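One contact in two related proteins. Structure 1 is putative methylthioribose-1-phosphate isomerase from Pyrococcus horikoshii, which probably catalyses the interconversion of methylthioribose-1-phosphate and methylthioribulose-1-phosphate, a step of the methionine salvage pathway: PDB 6A34 (chain A, 2.30 Å), residues 295-300 and 321-326. Structure 2 is translation initiation factor eIF2B, subunit delta from Archaeoglobus fulgidus: PDB 1T5O (chain B, 1.90 Å), residues 280-285 and 307-312. One frame, after least-squares fit of the local backbone (RMSD 0.55 Å); residues are numbered along the deposited sequences.

Structure 1 (6A34); sequences PIEERS and PAFDVT.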
# COMPACT_ATOMS: atom_id res chain seq x y z
N PRO A 295 9.57 -16.15 14.03
CA PRO A 295 10.49 -16.01 12.89
C PRO A 295 9.79 -15.31 11.73
O PRO A 295 8.64 -15.64 11.45
CB PRO A 295 10.82 -17.47 12.53
CG PRO A 295 9.59 -18.25 12.97
CD PRO A 295 9.06 -17.53 14.20
N ILE A 296 10.49 -14.37 11.06
CA ILE A 296 9.90 -13.57 9.97
C ILE A 296 10.11 -14.28 8.63
O ILE A 296 11.22 -14.52 8.21
CB ILE A 296 10.47 -12.13 9.93
CG1 ILE A 296 10.47 -11.42 11.30
CG2 ILE A 296 9.68 -11.32 8.91
CD1 ILE A 296 9.08 -11.23 11.93
N GLU A 297 8.99 -14.60 7.99
CA GLU A 297 8.94 -15.14 6.66
C GLU A 297 8.98 -14.02 5.60
O GLU A 297 8.24 -13.05 5.65
CB GLU A 297 7.64 -15.95 6.58
CG GLU A 297 7.53 -16.83 5.34
CD GLU A 297 6.14 -17.40 5.16
OE1 GLU A 297 5.45 -17.58 6.20
OE2 GLU A 297 5.75 -17.64 4.01
N GLU A 298 9.87 -14.16 4.62
CA GLU A 298 9.90 -13.31 3.45
C GLU A 298 9.40 -14.13 2.27
O GLU A 298 9.70 -15.30 2.16
CB GLU A 298 11.30 -12.81 3.15
CG GLU A 298 11.94 -12.15 4.34
CD GLU A 298 13.39 -11.74 4.16
OE1 GLU A 298 14.14 -11.73 5.18
OE2 GLU A 298 13.76 -11.38 3.00
N ARG A 299 8.65 -13.50 1.37
CA ARG A 299 8.16 -14.20 0.20
C ARG A 299 8.79 -13.60 -1.05
O ARG A 299 9.60 -12.69 -0.96
CB ARG A 299 6.63 -14.17 0.19
CG ARG A 299 6.06 -14.97 1.34
CD ARG A 299 4.56 -15.08 1.32
NE ARG A 299 4.24 -16.07 2.34
CZ ARG A 299 3.04 -16.26 2.88
NH1 ARG A 299 2.93 -17.15 3.86
NH2 ARG A 299 1.99 -15.56 2.48
N SER A 300 8.42 -14.17 -2.20
CA SER A 300 9.06 -13.89 -3.45
C SER A 300 9.01 -12.40 -3.72
O SER A 300 8.00 -11.73 -3.50
CB SER A 300 8.42 -14.64 -4.59
OG SER A 300 8.79 -14.04 -5.83
N PRO A 321 8.61 -8.87 3.61
CA PRO A 321 8.14 -9.61 4.78
C PRO A 321 6.62 -9.85 4.65
O PRO A 321 5.89 -8.92 4.42
CB PRO A 321 8.50 -8.67 5.93
CG PRO A 321 8.40 -7.30 5.29
CD PRO A 321 9.01 -7.50 3.92
N ALA A 322 6.18 -11.10 4.77
CA ALA A 322 4.78 -11.46 4.67
C ALA A 322 3.97 -10.97 5.89
O ALA A 322 2.78 -10.60 5.74
CB ALA A 322 4.66 -12.94 4.54
N PHE A 323 4.59 -11.04 7.08
CA PHE A 323 3.97 -10.74 8.39
C PHE A 323 4.81 -9.69 9.10
O PHE A 323 5.99 -9.60 8.88
CB PHE A 323 3.89 -12.02 9.24
CG PHE A 323 3.07 -13.07 8.54
CD1 PHE A 323 1.70 -12.91 8.38
CD2 PHE A 323 3.68 -14.15 7.92
CE1 PHE A 323 0.95 -13.83 7.67
CE2 PHE A 323 2.93 -15.08 7.21
CZ PHE A 323 1.57 -14.92 7.08
N ASP A 324 4.17 -8.88 9.92
CA ASP A 324 4.87 -8.15 10.93
C ASP A 324 4.39 -8.63 12.31
O ASP A 324 3.49 -9.49 12.43
CB ASP A 324 4.78 -6.65 10.69
CG ASP A 324 3.40 -6.02 10.62
OD1 ASP A 324 2.46 -6.58 11.24
OD2 ASP A 324 3.28 -4.94 9.99
N VAL A 325 5.02 -8.08 13.34
CA VAL A 325 4.73 -8.40 14.72
C VAL A 325 4.36 -7.11 15.45
O VAL A 325 5.07 -6.15 15.40
CB VAL A 325 5.91 -9.11 15.41
CG1 VAL A 325 5.60 -9.39 16.86
CG2 VAL A 325 6.25 -10.42 14.72
N THR A 326 3.21 -7.15 16.13
CA THR A 326 2.66 -6.04 16.82
C THR A 326 2.83 -6.28 18.32
O THR A 326 2.32 -7.30 18.82
CB THR A 326 1.17 -5.91 16.45
OG1 THR A 326 1.07 -5.57 15.05
CG2 THR A 326 0.45 -4.90 17.32

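Structure 2 (1T5O); sequences VIEERP and PAFDPT.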
# COMPACT_ATOMS: atom_id res chain seq x y z
N VAL B 280 10.18 -16.57 13.59
CA VAL B 280 10.95 -16.10 12.45
C VAL B 280 9.96 -15.69 11.36
O VAL B 280 9.03 -16.44 11.04
CB VAL B 280 11.92 -17.18 11.91
CG1 VAL B 280 12.89 -17.62 13.01
CG2 VAL B 280 11.16 -18.35 11.38
N ILE B 281 10.13 -14.49 10.84
CA ILE B 281 9.25 -14.01 9.77
C ILE B 281 9.85 -14.33 8.42
O ILE B 281 10.93 -13.86 8.07
CB ILE B 281 8.99 -12.48 9.86
CG1 ILE B 281 8.19 -12.15 11.14
CG2 ILE B 281 8.21 -12.01 8.60
CD1 ILE B 281 8.25 -10.67 11.54
N GLU B 282 9.13 -15.11 7.65
CA GLU B 282 9.54 -15.52 6.32
C GLU B 282 9.41 -14.39 5.30
O GLU B 282 8.56 -13.52 5.41
CB GLU B 282 8.68 -16.71 5.89
CG GLU B 282 7.24 -16.60 6.42
CD GLU B 282 6.56 -17.97 6.63
OE1 GLU B 282 7.23 -18.91 7.12
OE2 GLU B 282 5.35 -18.09 6.32
N GLU B 283 10.26 -14.44 4.28
CA GLU B 283 10.26 -13.48 3.20
C GLU B 283 9.39 -14.10 2.10
O GLU B 283 9.47 -15.30 1.90
CB GLU B 283 11.66 -13.31 2.65
CG GLU B 283 12.51 -12.27 3.34
CD GLU B 283 12.07 -10.89 2.99
OE1 GLU B 283 12.25 -10.45 1.82
OE2 GLU B 283 11.52 -10.24 3.90
N ARG B 284 8.60 -13.29 1.40
CA ARG B 284 7.76 -13.75 0.30
C ARG B 284 8.49 -13.41 -1.00
O ARG B 284 9.40 -12.58 -1.00
CB ARG B 284 6.38 -13.08 0.33
CG ARG B 284 5.48 -13.56 1.49
CD ARG B 284 5.20 -15.07 1.45
NE ARG B 284 4.39 -15.55 2.59
CZ ARG B 284 4.85 -16.32 3.59
NH1 ARG B 284 6.11 -16.72 3.62
NH2 ARG B 284 4.03 -16.70 4.56
N PRO B 285 8.11 -14.05 -2.12
CA PRO B 285 8.75 -13.83 -3.43
C PRO B 285 8.95 -12.36 -3.81
O PRO B 285 8.02 -11.57 -3.76
CB PRO B 285 7.79 -14.53 -4.40
CG PRO B 285 7.25 -15.67 -3.55
CD PRO B 285 6.95 -14.95 -2.25
N PRO B 307 8.85 -8.98 3.87
CA PRO B 307 8.42 -9.85 4.98
C PRO B 307 6.93 -10.18 4.86
O PRO B 307 6.13 -9.35 4.43
CB PRO B 307 8.71 -9.00 6.22
CG PRO B 307 8.45 -7.56 5.68
CD PRO B 307 9.16 -7.61 4.34
N ALA B 308 6.55 -11.39 5.28
CA ALA B 308 5.15 -11.81 5.16
C ALA B 308 4.25 -11.25 6.25
O ALA B 308 3.05 -11.04 6.04
CB ALA B 308 5.06 -13.37 5.16
N PHE B 309 4.82 -11.01 7.43
CA PHE B 309 4.06 -10.49 8.56
C PHE B 309 4.89 -9.49 9.33
O PHE B 309 6.08 -9.32 9.08
CB PHE B 309 3.77 -11.61 9.59
CG PHE B 309 3.22 -12.89 9.00
CD1 PHE B 309 4.07 -13.94 8.69
CD2 PHE B 309 1.86 -13.02 8.76
CE1 PHE B 309 3.57 -15.12 8.15
CE2 PHE B 309 1.35 -14.19 8.21
CZ PHE B 309 2.20 -15.24 7.91
N ASP B 310 4.24 -8.84 10.29
CA ASP B 310 4.94 -7.99 11.23
C ASP B 310 4.33 -8.24 12.61
O ASP B 310 3.24 -8.80 12.72
CB ASP B 310 4.93 -6.47 10.86
CG ASP B 310 3.53 -5.86 10.65
OD1 ASP B 310 2.51 -6.30 11.22
OD2 ASP B 310 3.49 -4.85 9.92
N PRO B 311 5.06 -7.90 13.67
CA PRO B 311 4.55 -8.09 15.02
C PRO B 311 3.98 -6.77 15.55
O PRO B 311 4.62 -5.73 15.46
CB PRO B 311 5.79 -8.53 15.81
CG PRO B 311 6.98 -7.90 15.03
CD PRO B 311 6.50 -7.56 13.64
N THR B 312 2.76 -6.81 16.06
CA THR B 312 2.13 -5.63 16.64
C THR B 312 2.24 -5.85 18.16
O THR B 312 1.72 -6.85 18.68
CB THR B 312 0.61 -5.53 16.24
OG1 THR B 312 0.48 -5.23 14.85
CG2 THR B 312 -0.08 -4.45 17.06

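Structure 1 (6A34)
Ala322 N gives its hydrogen to Glu297 O at 3.0 Å, beside a single beta bridge of Glu298 with Pro321, where the two backbones, running 151° apart, come closest. The loop 295-300, which leads to helix 302-305, thus lies against the start of strand 323-326, outermost of its small sheet within the chain. Ile296 sets CG2 beside Pro321 CB (4.2 Å) and CD1 against Val325 CG2 (4.1 Å), branched apolar groups suited to a patch that Phe232 of the second subunit also packs on. Glu297, with CG anti to the backbone N (chi1 -168°), brings OE1 to the edge of the Phe323 ring, 3.7 Å from CE2. Its OE2 is gripped side-on by NE (2.7 Å) and NH1 of Arg299, and this salt bridge holds the guanidinium with one face over Ala322 CB, 3.8 Å from NE; a small methyl fits there. Arg299 NH1 also meets Phe323 CE2, the planes 81° apart. Phe323 touches Asp247, the probable proton donor, so the contact borders the probable active site.

Structure 2 (1T5O)
The two backbones run 148° apart and are joined by a single beta bridge of Glu283 with Pro307, beside which Glu282 O accepts the hydrogen of Ala308 N at 2.9 Å. Ile281 sets CG2 beside Pro307 CB (3.9 Å) and CD1 against the ring carbon CD of Pro311 (4.1 Å), apolar surfaces suited to a patch on which Ile219 of the second subunit also packs. Glu282 has CG between the backbone N and the carbonyl carbon (chi1 35°) and brings OE2 to the edge of the Phe309 ring, 3.9 Å from CE1. The same OE2 holds Arg284, whose NH2 lies 2.6 Å away in a salt bridge. Bent at chi2, the arginine lays one face of its guanidinium over Ala308 CB, 3.3 Å from CZ, where a small methyl fits. Arg284 NH2 also meets Phe309 CE1, the planes 82° apart. The probable proton donor, Asp234, is touched by Phe309, which places these side chains beside the probable active site.

What differs
At the first position of the loop segment Pro295(A) stands against Val280(B), both exposed and clear of the other segment; at its last, Ser300(A) stands against Pro285(B), which lacks the hydroxyl OG that bonds Glu302(A) N at the start of the following helix. On the strand Val325(A) is exchanged with Pro311(B), the CB atoms coinciding within the error; CG1 and CG2 of the valine are absent, and the proline has CG and CD instead, closing a ring onto its own backbone N. That nitrogen therefore has no hydrogen to donate, whereas the valine's does. Either residue presents an apolar surface to the isoleucine, so that touch stays.

Ile296(A) and Ile281(B) differ at chi2 (-62° against 162°), and their CA atoms lie 0.8 Å apart. Ile281(B) CG2 is 3.8 Å from Ala308(B) N, while Ile296(A) CG2 is 5.4 Å from Ala322(A) N. The exposed Glu297(A) and Glu282(B) differ at chi1, Glu298(A) and Glu283(B) at chi2. Arg299(A) and Arg284(B) turn differently at chi2 and chi4, their CZ atoms 1.9 Å apart after superposition, yet NH2 of Arg284(B) lies near the place of NH1 of Arg299(A). The glutamate-arginine salt bridge is kept, and the bond from Ala322(A) N to Glu297(A) O recurs as Ala308(B) N to Glu282(B) O.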